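PDB 1SGL: trichomaglin from Trichosanthes lepiniana, which probably cleaves the phosphodiester backbone of RNA, as an S-like ribonuclease of the ribonuclease T2 family. Local coordinates for residues Asp6-Ala11 against Pro111-Glu116; Met69-Lys74 against Lys122-Phe127; Lys152-Ala157 against Val202-Ile207; Val156-Ala161 against Leu179-Asp184. All coordinates share one frame; numbering follows the deposited sequence.

Interaction 1 (Asp6-Ala11 against Pro111-Glu116); sequences DYFILA and PVIKGE
F8 reaches out from the first β-strand to meet V112 and I113 of the loop between helices 97-106 and 116-129, in a wholly apolar contact. The main touch is at the ring rim: V112 CG1 lies 3.8 Å from F8 CE1 and, near the ring plane, 3.9 Å from F8 CZ. V112 CB sits beside the same corner, 4.0 Å from F8 CZ, so the valine abuts the edge of the phenyl group and the two side chains come from opposite directions. With V112 CG1 anti to the backbone N (chi1 -172°), this methyl is the branch that meets the ring. I113 adds a looser touch on the other side of CZ, its CD1 4.3 Å from F8 CE2 and oblique to the ring. Strand 7-14 lies between strands 40-47 and 176-184 in the antiparallel sheet of this T2-family α+β fold, and F8 joins the start of that strand to the loop leading into helix 116-129. Aromatic neighbours complete the packing: F5 makes an edge-to-face contact with F8, and the F187 ring meets it with nearly parallel planes. Backbone hydrogen bonding between F8 and F183 holds the strand in place, while I113 also packs on L45 and Y119.

Interaction 2 (Met69-Lys74 against Lys122-Phe127); sequences MPFFGK and KTLKLF
L124 directs one methyl, CD1, from helix 116-129 into the angle between F71 and K74, at the start of helix 72-78. The close part of the contact is with F71: L124 CD1 is 3.9 Å from F71 CB, 4.1 Å from F71 CG and 4.2 Å from F71 CD2. The methyl therefore lodges at the root of the phenyl group, where CB joins the ring, and meets the ring itself obliquely. The extended leucine explains this reach, since chi2 of 171° places CD1 anti to CA and so far out from its own helix. F71 is hemmed in by more than the leucine. P70 CG stands 4.1 Å above the centre of one face of the F71 ring, and W117 and F120 of helix 116-129 also pack on this phenylalanine; L124 in turn rests on I42 of the central sheet.

On the looser side stands K74, whose nearest atom, CB, is 4.2 Å from L124 CD1. The rest of this partly exposed lysine runs alongside the leucine at longer range, with its CE 4.6 Å from L124 CD1, so that its aliphatic chain lines the border of the apolar patch; K74 also packs on M128 of helix 116-129. F71 occupies the N-cap position of helix 72-78, which places the seam at that helix's first turn. Since methyl, methylene and ring carbons are all that meet here, the contact between these two segments rests on apolar packing and shape, with no polar pair across it.

Interaction 3 (Lys152-Ala157 against Val202-Ile207); sequences KDIVVA and VSLPEI
I154 points end-on from helix 151-162 toward V202 and L204, between the tips of two side chains that stand on the same side of the C-terminal segment. Its terminal methyl does all the touching. I154 CD1 lies 3.7 Å from V202 CG2 and 4.1 Å from L204 CD1, and each pair meets tip to tip. The two partners are themselves 6.0 Å apart, V202 CG2 to L204 CD1, and subtend about 99° at I154 CD1, so the isoleucine methyl comes in between them and rests on both. The isoleucine is fully drawn out, chi2 179° setting CD1 anti to CA, and this length brings the tip across. On V202 the branch used is CG2, set in the crowded position between the backbone N and the carbonyl carbon. S203, the residue between the two, turns its side chain away from the helix. The contact seats the N-terminal half of helix 151-162 against the two-stranded antiparallel sheet of 148-150 and 201-203, the first of which runs straight into the helix; V202 pairs through its backbone with Y149. More apolar groups close round the cluster: I141 touches both I154 and L204, L136 of helix 132-139 packs on I154, and V176 of the main sheet lies against V202 and L204. P205 packs on T17 of helix 15-18, and its O accepts a hydrogen bond from W14 NE1 of strand 7-14.

Interaction 4 (Val156-Ala161 against Leu179-Asp184); sequences VAVESA and LSLCFD. With SO4 (sulfate ion), chain D.
Helix-on-sheet packing joins helix 151-162 to strand 176-184 through V158, whose two methyls each take one leucine of the strand. V158 CG2 lies 4.0 Å from L179 CD1, the two side chains sliding past one another in opposite directions. The other branch, V158 CG1, comes 3.9 Å from L181 CD2, and here the side chains cross at a slant. This division follows from chi1 of 172°, which sets CG1 anti to the backbone N and CG2 beside it. P166 touches both V158 and L181 and closes the cluster from the loop after the helix.

S180, between the two leucines, faces the other side of the sheet. Its OG lies 3.1 Å from sulfate O2, a possible hydrogen bond, while K167 NZ and R46 NH2 also bind this anion, which probably came from the crystallisation liquor. On the helix's outer side V156 O takes two bonds from S160: OG at 2.8 Å, tilted 29° out of the carbonyl plane, and the backbone N from the opposite face. C182, farther along the strand, is tied to C192 by a disulfide. A helix laid on one side of a central antiparallel sheet is the core packing of the α+β fold of the ribonuclease T2 family.

How the interactions relate
From the N terminus, interaction 1 closes a long loop by bringing strand 7-14 to the loop before helix 116-129. Interaction 2 opens within that span and closes beyond it, on helix 116-129, so the two cross; they touch where L10 packs on T123. Interactions 3 and 4 come after both, the loop of 4 lying within that of 3. Both start from helix 151-162; 4 closes on strand 176-184 and 3 near the C terminus. Strands 7-14 and 176-184 are sheet neighbours, which links interactions 1 and 4, while L126 against F183 links 2 and 4. The central sheet connects helices 116-129 and 151-162, and interaction 2 attaches the start of helix 72-78 to the former.

Interaction 1 (Asp6-Ala11 against Pro111-Glu116)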
loop_
_atom_site.group_PDB
_atom_site.type_symbol
_atom_site.label_atom_id
_atom_site.label_comp_id
_atom_site.label_asym_id
_atom_site.label_seq_id
_atom_site.Cartn_x
_atom_site.Cartn_y
_atom_site.Cartn_z
ATOM N N ASP A 6 -10.864 -2.974 -15.372
ATOM C CA ASP A 6 -9.752 -3.200 -16.283
ATOM C C ASP A 6 -8.438 -3.272 -15.535
ATOM O O ASP A 6 -7.532 -4.006 -15.925
ATOM C CB ASP A 6 -9.612 -2.064 -17.313
ATOM C CG ASP A 6 -10.755 -2.011 -18.318
ATOM O OD1 ASP A 6 -11.196 -3.069 -18.815
ATOM O OD2 ASP A 6 -11.194 -0.888 -18.628
ATOM N N TYR A 7 -8.334 -2.509 -14.454
ATOM C CA TYR A 7 -7.081 -2.452 -13.725
ATOM C C TYR A 7 -7.109 -2.732 -12.231
ATOM O O TYR A 7 -8.153 -2.691 -11.589
ATOM C CB TYR A 7 -6.451 -1.074 -13.941
ATOM C CG TYR A 7 -6.476 -0.605 -15.383
ATOM C CD1 TYR A 7 -7.480 0.256 -15.844
ATOM C CD2 TYR A 7 -5.500 -1.023 -16.286
ATOM C CE1 TYR A 7 -7.503 0.688 -17.172
ATOM C CE2 TYR A 7 -5.516 -0.600 -17.608
ATOM C CZ TYR A 7 -6.519 0.254 -18.043
ATOM O OH TYR A 7 -6.537 0.650 -19.355
ATOM N N PHE A 8 -5.924 -3.016 -11.701
ATOM C CA PHE A 8 -5.718 -3.256 -10.284
ATOM C C PHE A 8 -4.935 -2.062 -9.736
ATOM O O PHE A 8 -4.139 -1.437 -10.447
ATOM C CB PHE A 8 -4.882 -4.517 -10.051
ATOM C CG PHE A 8 -5.645 -5.799 -10.194
ATOM C CD1 PHE A 8 -5.407 -6.649 -11.269
ATOM C CD2 PHE A 8 -6.588 -6.171 -9.239
ATOM C CE1 PHE A 8 -6.100 -7.862 -11.391
ATOM C CE2 PHE A 8 -7.285 -7.371 -9.347
ATOM C CZ PHE A 8 -7.041 -8.219 -10.423
ATOM N N ILE A 9 -5.174 -1.739 -8.476
ATOM C CA ILE A 9 -4.453 -0.670 -7.830
ATOM C C ILE A 9 -3.735 -1.258 -6.623
ATOM O O ILE A 9 -4.348 -1.965 -5.808
ATOM C CB ILE A 9 -5.384 0.445 -7.318
ATOM C CG1 ILE A 9 -6.178 1.046 -8.479
ATOM C CG2 ILE A 9 -4.552 1.536 -6.627
ATOM C CD1 ILE A 9 -7.165 2.102 -8.048
ATOM N N LEU A 10 -2.437 -0.986 -6.529
ATOM C CA LEU A 10 -1.621 -1.427 -5.402
ATOM C C LEU A 10 -1.368 -0.165 -4.591
ATOM O O LEU A 10 -0.637 0.722 -5.027
ATOM C CB LEU A 10 -0.285 -2.013 -5.866
ATOM C CG LEU A 10 0.728 -2.353 -4.757
ATOM C CD1 LEU A 10 0.149 -3.381 -3.797
ATOM C CD2 LEU A 10 2.014 -2.882 -5.386
ATOM N N ALA A 11 -1.987 -0.085 -3.422
ATOM C CA ALA A 11 -1.852 1.071 -2.552
ATOM C C ALA A 11 -0.737 0.889 -1.530
ATOM O O ALA A 11 -0.699 -0.110 -0.807
ATOM C CB ALA A 11 -3.171 1.328 -1.841
ATOM N N PRO A 111 -12.153 -13.948 -11.170
ATOM C CA PRO A 111 -11.249 -15.102 -11.199
ATOM C C PRO A 111 -9.794 -14.793 -11.569
ATOM O O PRO A 111 -9.002 -15.710 -11.778
ATOM C CB PRO A 111 -11.901 -15.996 -12.234
ATOM C CG PRO A 111 -12.299 -14.980 -13.267
ATOM C CD PRO A 111 -12.926 -13.875 -12.423
ATOM N N VAL A 112 -9.439 -13.517 -11.673
ATOM C CA VAL A 112 -8.061 -13.169 -12.014
ATOM C C VAL A 112 -7.183 -13.631 -10.856
ATOM O O VAL A 112 -6.081 -14.135 -11.057
ATOM C CB VAL A 112 -7.888 -11.646 -12.215
ATOM C CG1 VAL A 112 -6.499 -11.357 -12.744
ATOM C CG2 VAL A 112 -8.950 -11.119 -13.173
ATOM N N ILE A 113 -7.685 -13.441 -9.643
ATOM C CA ILE A 113 -6.997 -13.864 -8.430
ATOM C C ILE A 113 -7.963 -14.811 -7.733
ATOM O O ILE A 113 -9.084 -14.426 -7.408
ATOM C CB ILE A 113 -6.697 -12.675 -7.485
ATOM C CG1 ILE A 113 -5.686 -11.730 -8.141
ATOM C CG2 ILE A 113 -6.173 -13.194 -6.146
ATOM C CD1 ILE A 113 -5.311 -10.540 -7.289
ATOM N N LYS A 114 -7.541 -16.049 -7.515
ATOM C CA LYS A 114 -8.412 -17.027 -6.870
ATOM C C LYS A 114 -7.904 -17.494 -5.515
ATOM O O LYS A 114 -6.945 -18.254 -5.434
ATOM C CB LYS A 114 -8.598 -18.249 -7.773
ATOM C CG LYS A 114 -9.253 -17.952 -9.115
ATOM C CD LYS A 114 -9.433 -19.227 -9.927
ATOM C CE LYS A 114 -10.028 -18.941 -11.298
ATOM N NZ LYS A 114 -10.296 -20.201 -12.052
ATOM N N GLY A 115 -8.549 -17.033 -4.453
ATOM C CA GLY A 115 -8.155 -17.456 -3.124
ATOM C C GLY A 115 -7.096 -16.644 -2.407
ATOM O O GLY A 115 -6.311 -15.915 -3.023
ATOM N N GLU A 116 -7.083 -16.798 -1.086
ATOM C CA GLU A 116 -6.148 -16.111 -0.205
ATOM C C GLU A 116 -4.697 -16.203 -0.624
ATOM O O GLU A 116 -4.037 -15.193 -0.834
ATOM C CB GLU A 116 -6.256 -16.663 1.211
ATOM C CG GLU A 116 -7.396 -16.117 2.000
ATOM C CD GLU A 116 -7.392 -16.638 3.416
ATOM O OE1 GLU A 116 -6.366 -16.466 4.106
ATOM O OE2 GLU A 116 -8.412 -17.217 3.833
#

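Interaction 2 (Met69-Lys74 against Lys122-Phe127)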
loop_
_atom_site.group_PDB
_atom_site.type_symbol
_atom_site.label_atom_id
_atom_site.label_comp_id
_atom_site.label_asym_id
_atom_site.label_seq_id
_atom_site.Cartn_x
_atom_site.Cartn_y
_atom_site.Cartn_z
ATOM N N MET A 69 0.718 -18.774 6.035
ATOM C CA MET A 69 1.985 -19.397 6.415
ATOM C C MET A 69 3.272 -19.080 5.664
ATOM O O MET A 69 4.198 -18.488 6.230
ATOM C CB MET A 69 1.834 -20.917 6.488
ATOM C CG MET A 69 3.176 -21.631 6.563
ATOM S SD MET A 69 3.038 -23.333 7.039
ATOM C CE MET A 69 4.330 -23.411 8.314
ATOM N N PRO A 70 3.367 -19.486 4.394
ATOM C CA PRO A 70 4.603 -19.192 3.667
ATOM C C PRO A 70 4.884 -17.709 3.415
ATOM O O PRO A 70 5.800 -17.378 2.667
ATOM C CB PRO A 70 4.427 -19.976 2.367
ATOM C CG PRO A 70 2.952 -19.916 2.146
ATOM C CD PRO A 70 2.378 -20.153 3.527
ATOM N N PHE A 71 4.123 -16.817 4.039
ATOM C CA PHE A 71 4.328 -15.386 3.818
ATOM C C PHE A 71 4.407 -14.572 5.104
ATOM O O PHE A 71 4.708 -13.380 5.062
ATOM C CB PHE A 71 3.186 -14.813 2.969
ATOM C CG PHE A 71 2.955 -15.539 1.674
ATOM C CD1 PHE A 71 1.664 -15.888 1.288
ATOM C CD2 PHE A 71 4.013 -15.837 0.824
ATOM C CE1 PHE A 71 1.425 -16.525 0.071
ATOM C CE2 PHE A 71 3.788 -16.472 -0.394
ATOM C CZ PHE A 71 2.489 -16.817 -0.773
ATOM N N PHE A 72 4.145 -15.208 6.242
ATOM C CA PHE A 72 4.140 -14.498 7.516
ATOM C C PHE A 72 5.266 -13.494 7.782
ATOM O O PHE A 72 5.003 -12.344 8.140
ATOM C CB PHE A 72 4.075 -15.485 8.678
ATOM C CG PHE A 72 3.874 -14.825 10.003
ATOM C CD1 PHE A 72 2.730 -14.078 10.250
ATOM C CD2 PHE A 72 4.828 -14.941 11.007
ATOM C CE1 PHE A 72 2.535 -13.457 11.478
ATOM C CE2 PHE A 72 4.647 -14.329 12.238
ATOM C CZ PHE A 72 3.499 -13.585 12.479
ATOM N N GLY A 73 6.510 -13.927 7.620
ATOM C CA GLY A 73 7.633 -13.039 7.866
ATOM C C GLY A 73 7.595 -11.822 6.967
ATOM O O GLY A 73 7.818 -10.703 7.414
ATOM N N LYS A 74 7.297 -12.042 5.692
ATOM C CA LYS A 74 7.234 -10.952 4.736
ATOM C C LYS A 74 6.066 -10.009 5.009
ATOM O O LYS A 74 6.204 -8.803 4.851
ATOM C CB LYS A 74 7.171 -11.524 3.318
ATOM C CG LYS A 74 8.399 -12.376 2.996
ATOM C CD LYS A 74 8.318 -13.070 1.635
ATOM C CE LYS A 74 8.502 -12.087 0.498
ATOM N NZ LYS A 74 8.745 -12.801 -0.785
ATOM N N LYS A 122 0.560 -12.766 -4.989
ATOM C CA LYS A 122 0.606 -11.786 -6.071
ATOM C C LYS A 122 0.909 -10.381 -5.570
ATOM O O LYS A 122 1.683 -9.647 -6.178
ATOM C CB LYS A 122 -0.720 -11.752 -6.827
ATOM C CG LYS A 122 -0.534 -11.507 -8.307
ATOM C CD LYS A 122 0.098 -12.742 -8.938
ATOM C CE LYS A 122 0.736 -12.435 -10.277
ATOM N NZ LYS A 122 1.898 -11.518 -10.116
ATOM N N THR A 123 0.281 -10.000 -4.467
ATOM C CA THR A 123 0.505 -8.675 -3.922
ATOM C C THR A 123 1.969 -8.486 -3.523
ATOM O O THR A 123 2.564 -7.450 -3.807
ATOM C CB THR A 123 -0.413 -8.419 -2.718
ATOM O OG1 THR A 123 -1.785 -8.494 -3.143
ATOM C CG2 THR A 123 -0.143 -7.036 -2.130
ATOM N N LEU A 124 2.554 -9.494 -2.882
ATOM C CA LEU A 124 3.954 -9.413 -2.468
ATOM C C LEU A 124 4.907 -9.424 -3.667
ATOM O O LEU A 124 5.910 -8.706 -3.678
ATOM C CB LEU A 124 4.289 -10.567 -1.518
ATOM C CG LEU A 124 3.700 -10.400 -0.111
ATOM C CD1 LEU A 124 3.887 -11.676 0.694
ATOM C CD2 LEU A 124 4.384 -9.227 0.585
ATOM N N LYS A 125 4.594 -10.230 -4.677
ATOM C CA LYS A 125 5.436 -10.297 -5.867
ATOM C C LYS A 125 5.504 -8.936 -6.542
ATOM O O LYS A 125 6.580 -8.484 -6.923
ATOM C CB LYS A 125 4.892 -11.322 -6.868
ATOM C CG LYS A 125 5.101 -12.771 -6.464
ATOM C CD LYS A 125 4.410 -13.743 -7.438
ATOM C CE LYS A 125 4.996 -13.669 -8.847
ATOM N NZ LYS A 125 4.857 -12.327 -9.493
ATOM N N LEU A 126 4.351 -8.289 -6.692
ATOM C CA LEU A 126 4.307 -6.981 -7.331
ATOM C C LEU A 126 5.085 -5.940 -6.543
ATOM O O LEU A 126 5.776 -5.115 -7.124
ATOM C CB LEU A 126 2.860 -6.513 -7.508
ATOM C CG LEU A 126 2.049 -7.279 -8.555
ATOM C CD1 LEU A 126 0.635 -6.723 -8.611
ATOM C CD2 LEU A 126 2.726 -7.159 -9.907
ATOM N N PHE A 127 4.968 -5.981 -5.220
ATOM C CA PHE A 127 5.675 -5.031 -4.373
ATOM C C PHE A 127 7.190 -5.170 -4.532
ATOM O O PHE A 127 7.899 -4.170 -4.637
ATOM C CB PHE A 127 5.302 -5.248 -2.905
ATOM C CG PHE A 127 6.032 -4.345 -1.946
ATOM C CD1 PHE A 127 5.642 -3.021 -1.781
ATOM C CD2 PHE A 127 7.105 -4.828 -1.197
ATOM C CE1 PHE A 127 6.304 -2.187 -0.881
ATOM C CE2 PHE A 127 7.776 -4.003 -0.294
ATOM C CZ PHE A 127 7.375 -2.678 -0.134
#

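Interaction 3 (Lys152-Ala157 against Val202-Ile207)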
loop_
_atom_site.group_PDB
_atom_site.type_symbol
_atom_site.label_atom_id
_atom_site.label_comp_id
_atom_site.label_asym_id
_atom_site.label_seq_id
_atom_site.Cartn_x
_atom_site.Cartn_y
_atom_site.Cartn_z
ATOM N N LYS A 152 8.011 16.440 -8.589
ATOM C CA LYS A 152 8.482 15.919 -9.865
ATOM C C LYS A 152 9.636 14.920 -9.758
ATOM O O LYS A 152 9.696 13.961 -10.520
ATOM C CB LYS A 152 8.894 17.086 -10.770
ATOM C CG LYS A 152 9.368 16.674 -12.146
ATOM C CD LYS A 152 8.246 16.636 -13.184
ATOM C CE LYS A 152 7.167 15.614 -12.857
ATOM N NZ LYS A 152 6.280 16.092 -11.763
ATOM N N ASP A 153 10.556 15.143 -8.824
ATOM C CA ASP A 153 11.684 14.234 -8.654
ATOM C C ASP A 153 11.202 12.843 -8.265
ATOM O O ASP A 153 11.739 11.836 -8.729
ATOM C CB ASP A 153 12.643 14.743 -7.573
ATOM C CG ASP A 153 13.600 15.801 -8.085
ATOM O OD1 ASP A 153 13.463 16.227 -9.247
ATOM O OD2 ASP A 153 14.498 16.207 -7.325
ATOM N N ILE A 154 10.193 12.795 -7.399
ATOM C CA ILE A 154 9.648 11.527 -6.940
ATOM C C ILE A 154 8.886 10.820 -8.061
ATOM O O ILE A 154 9.079 9.629 -8.288
ATOM C CB ILE A 154 8.731 11.743 -5.721
ATOM C CG1 ILE A 154 9.542 12.395 -4.597
ATOM C CG2 ILE A 154 8.130 10.415 -5.264
ATOM C CD1 ILE A 154 8.759 12.677 -3.336
ATOM N N VAL A 155 8.044 11.557 -8.779
ATOM C CA VAL A 155 7.285 10.955 -9.866
ATOM C C VAL A 155 8.212 10.386 -10.936
ATOM O O VAL A 155 8.029 9.262 -11.398
ATOM C CB VAL A 155 6.336 11.976 -10.512
ATOM C CG1 VAL A 155 5.601 11.344 -11.687
ATOM C CG2 VAL A 155 5.340 12.471 -9.486
ATOM N N VAL A 156 9.224 11.157 -11.316
ATOM C CA VAL A 156 10.161 10.713 -12.338
ATOM C C VAL A 156 10.925 9.463 -11.915
ATOM O O VAL A 156 11.211 8.586 -12.735
ATOM C CB VAL A 156 11.165 11.838 -12.695
ATOM C CG1 VAL A 156 12.270 11.291 -13.604
ATOM C CG2 VAL A 156 10.434 12.964 -13.410
ATOM N N ALA A 157 11.255 9.384 -10.633
ATOM C CA ALA A 157 11.979 8.237 -10.123
ATOM C C ALA A 157 11.134 6.964 -10.267
ATOM O O ALA A 157 11.614 5.936 -10.755
ATOM C CB ALA A 157 12.352 8.469 -8.664
ATOM N N VAL A 202 7.163 18.430 -1.292
ATOM C CA VAL A 202 6.599 17.511 -0.323
ATOM C C VAL A 202 7.634 16.996 0.654
ATOM O O VAL A 202 8.840 17.154 0.457
ATOM C CB VAL A 202 5.928 16.304 -1.026
ATOM C CG1 VAL A 202 4.805 16.788 -1.931
ATOM C CG2 VAL A 202 6.963 15.514 -1.823
ATOM N N SER A 203 7.159 16.382 1.725
ATOM C CA SER A 203 8.071 15.854 2.715
ATOM C C SER A 203 7.820 14.378 2.957
ATOM O O SER A 203 6.688 13.903 2.881
ATOM C CB SER A 203 7.949 16.646 4.021
ATOM O OG SER A 203 6.650 16.550 4.558
ATOM N N LEU A 204 8.910 13.664 3.216
ATOM C CA LEU A 204 8.903 12.236 3.491
ATOM C C LEU A 204 9.507 12.116 4.882
ATOM O O LEU A 204 10.684 11.803 5.034
ATOM C CB LEU A 204 9.778 11.496 2.471
ATOM C CG LEU A 204 9.263 11.439 1.026
ATOM C CD1 LEU A 204 10.374 10.990 0.083
ATOM C CD2 LEU A 204 8.092 10.484 0.944
ATOM N N PRO A 205 8.704 12.382 5.920
ATOM C CA PRO A 205 9.196 12.301 7.298
ATOM C C PRO A 205 9.581 10.896 7.748
ATOM O O PRO A 205 9.062 9.895 7.240
ATOM C CB PRO A 205 8.036 12.873 8.109
ATOM C CG PRO A 205 6.836 12.446 7.312
ATOM C CD PRO A 205 7.269 12.726 5.887
ATOM N N GLU A 206 10.505 10.829 8.702
ATOM C CA GLU A 206 10.936 9.545 9.233
ATOM C C GLU A 206 9.941 9.148 10.314
ATOM O O GLU A 206 9.176 9.984 10.805
ATOM C CB GLU A 206 12.322 9.660 9.864
ATOM C CG GLU A 206 13.364 10.353 9.007
ATOM C CD GLU A 206 14.640 10.627 9.783
ATOM O OE1 GLU A 206 15.411 9.675 10.025
ATOM O OE2 GLU A 206 14.864 11.793 10.169
ATOM N N ILE A 207 9.945 7.873 10.678
ATOM C CA ILE A 207 9.062 7.400 11.731
ATOM C C ILE A 207 9.532 8.069 13.017
ATOM O O ILE A 207 10.723 8.082 13.312
ATOM C CB ILE A 207 9.150 5.877 11.889
ATOM C CG1 ILE A 207 8.536 5.195 10.664
ATOM C CG2 ILE A 207 8.443 5.444 13.163
ATOM C CD1 ILE A 207 8.767 3.696 10.613
#

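Interaction 4 (Val156-Ala161 against Leu179-Asp184)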
loop_
_atom_site.group_PDB
_atom_site.type_symbol
_atom_site.label_atom_id
_atom_site.label_comp_id
_atom_site.label_asym_id
_atom_site.label_seq_id
_atom_site.Cartn_x
_atom_site.Cartn_y
_atom_site.Cartn_z
ATOM N N VAL A 156 9.224 11.157 -11.316
ATOM C CA VAL A 156 10.161 10.713 -12.338
ATOM C C VAL A 156 10.925 9.463 -11.915
ATOM O O VAL A 156 11.211 8.586 -12.735
ATOM C CB VAL A 156 11.165 11.838 -12.695
ATOM C CG1 VAL A 156 12.270 11.291 -13.604
ATOM C CG2 VAL A 156 10.434 12.964 -13.410
ATOM N N ALA A 157 11.255 9.384 -10.633
ATOM C CA ALA A 157 11.979 8.237 -10.123
ATOM C C ALA A 157 11.134 6.964 -10.267
ATOM O O ALA A 157 11.614 5.936 -10.755
ATOM C CB ALA A 157 12.352 8.469 -8.664
ATOM N N VAL A 158 9.871 7.037 -9.852
ATOM C CA VAL A 158 8.983 5.882 -9.942
ATOM C C VAL A 158 8.689 5.495 -11.385
ATOM O O VAL A 158 8.783 4.327 -11.741
ATOM C CB VAL A 158 7.648 6.129 -9.208
ATOM C CG1 VAL A 158 6.679 4.979 -9.484
ATOM C CG2 VAL A 158 7.907 6.262 -7.722
ATOM N N GLU A 159 8.340 6.469 -12.219
ATOM C CA GLU A 159 8.054 6.170 -13.616
ATOM C C GLU A 159 9.259 5.559 -14.318
ATOM O O GLU A 159 9.113 4.607 -15.082
ATOM C CB GLU A 159 7.645 7.425 -14.381
ATOM C CG GLU A 159 6.329 8.028 -13.960
ATOM C CD GLU A 159 6.069 9.333 -14.674
ATOM O OE1 GLU A 159 7.047 10.072 -14.902
ATOM O OE2 GLU A 159 4.899 9.635 -14.993
ATOM N N SER A 160 10.445 6.113 -14.069
ATOM C CA SER A 160 11.657 5.608 -14.708
ATOM C C SER A 160 11.962 4.185 -14.285
ATOM O O SER A 160 12.431 3.388 -15.089
ATOM C CB SER A 160 12.867 6.484 -14.369
ATOM O OG SER A 160 12.753 7.758 -14.969
ATOM N N ALA A 161 11.690 3.870 -13.025
ATOM C CA ALA A 161 11.973 2.543 -12.503
ATOM C C ALA A 161 10.882 1.495 -12.758
ATOM O O ALA A 161 11.185 0.341 -13.050
ATOM C CB ALA A 161 12.263 2.639 -11.007
ATOM N N LEU A 179 1.059 6.170 -2.073
ATOM C CA LEU A 179 1.548 6.119 -3.433
ATOM C C LEU A 179 0.932 4.853 -3.992
ATOM O O LEU A 179 1.086 3.777 -3.414
ATOM C CB LEU A 179 3.078 6.045 -3.466
ATOM C CG LEU A 179 3.700 6.068 -4.870
ATOM C CD1 LEU A 179 5.161 6.493 -4.780
ATOM C CD2 LEU A 179 3.568 4.696 -5.525
ATOM N N SER A 180 0.217 4.985 -5.105
ATOM C CA SER A 180 -0.430 3.842 -5.720
ATOM C C SER A 180 0.094 3.545 -7.115
ATOM O O SER A 180 0.415 4.461 -7.873
ATOM C CB SER A 180 -1.938 4.079 -5.799
ATOM O OG SER A 180 -2.474 4.382 -4.520
ATOM N N LEU A 181 0.185 2.261 -7.441
ATOM C CA LEU A 181 0.619 1.838 -8.765
ATOM C C LEU A 181 -0.570 1.130 -9.408
ATOM O O LEU A 181 -1.346 0.448 -8.730
ATOM C CB LEU A 181 1.817 0.877 -8.692
ATOM C CG LEU A 181 3.139 1.394 -8.111
ATOM C CD1 LEU A 181 4.152 0.261 -8.080
ATOM C CD2 LEU A 181 3.661 2.549 -8.938
ATOM N N CYS A 182 -0.719 1.298 -10.711
ATOM C CA CYS A 182 -1.821 0.669 -11.421
ATOM C C CYS A 182 -1.291 -0.447 -12.326
ATOM O O CYS A 182 -0.176 -0.359 -12.843
ATOM C CB CYS A 182 -2.595 1.752 -12.190
ATOM S SG CYS A 182 -3.316 2.947 -11.003
ATOM N N PHE A 183 -2.074 -1.513 -12.473
ATOM C CA PHE A 183 -1.682 -2.664 -13.296
ATOM C C PHE A 183 -2.875 -3.204 -14.091
ATOM O O PHE A 183 -4.021 -3.072 -13.651
ATOM C CB PHE A 183 -1.164 -3.815 -12.411
ATOM C CG PHE A 183 0.024 -3.461 -11.561
ATOM C CD1 PHE A 183 -0.146 -2.877 -10.310
ATOM C CD2 PHE A 183 1.315 -3.731 -12.006
ATOM C CE1 PHE A 183 0.955 -2.568 -9.505
ATOM C CE2 PHE A 183 2.422 -3.427 -11.217
ATOM C CZ PHE A 183 2.242 -2.847 -9.962
ATOM N N ASP A 184 -2.621 -3.824 -15.244
ATOM C CA ASP A 184 -3.728 -4.406 -16.002
ATOM C C ASP A 184 -3.978 -5.836 -15.514
ATOM O O ASP A 184 -3.313 -6.297 -14.584
ATOM C CB ASP A 184 -3.476 -4.389 -17.521
ATOM C CG ASP A 184 -2.218 -5.116 -17.932
ATOM O OD1 ASP A 184 -1.809 -6.090 -17.271
ATOM O OD2 ASP A 184 -1.636 -4.711 -18.953
HETATM S S SO4 D . -6.319 5.960 -4.351
HETATM O O1 SO4 D . -7.130 6.323 -3.172
HETATM O O2 SO4 D . -5.518 4.753 -4.052
HETATM O O3 SO4 D . -5.421 7.089 -4.671
HETATM O O4 SO4 D . -7.208 5.684 -5.497
#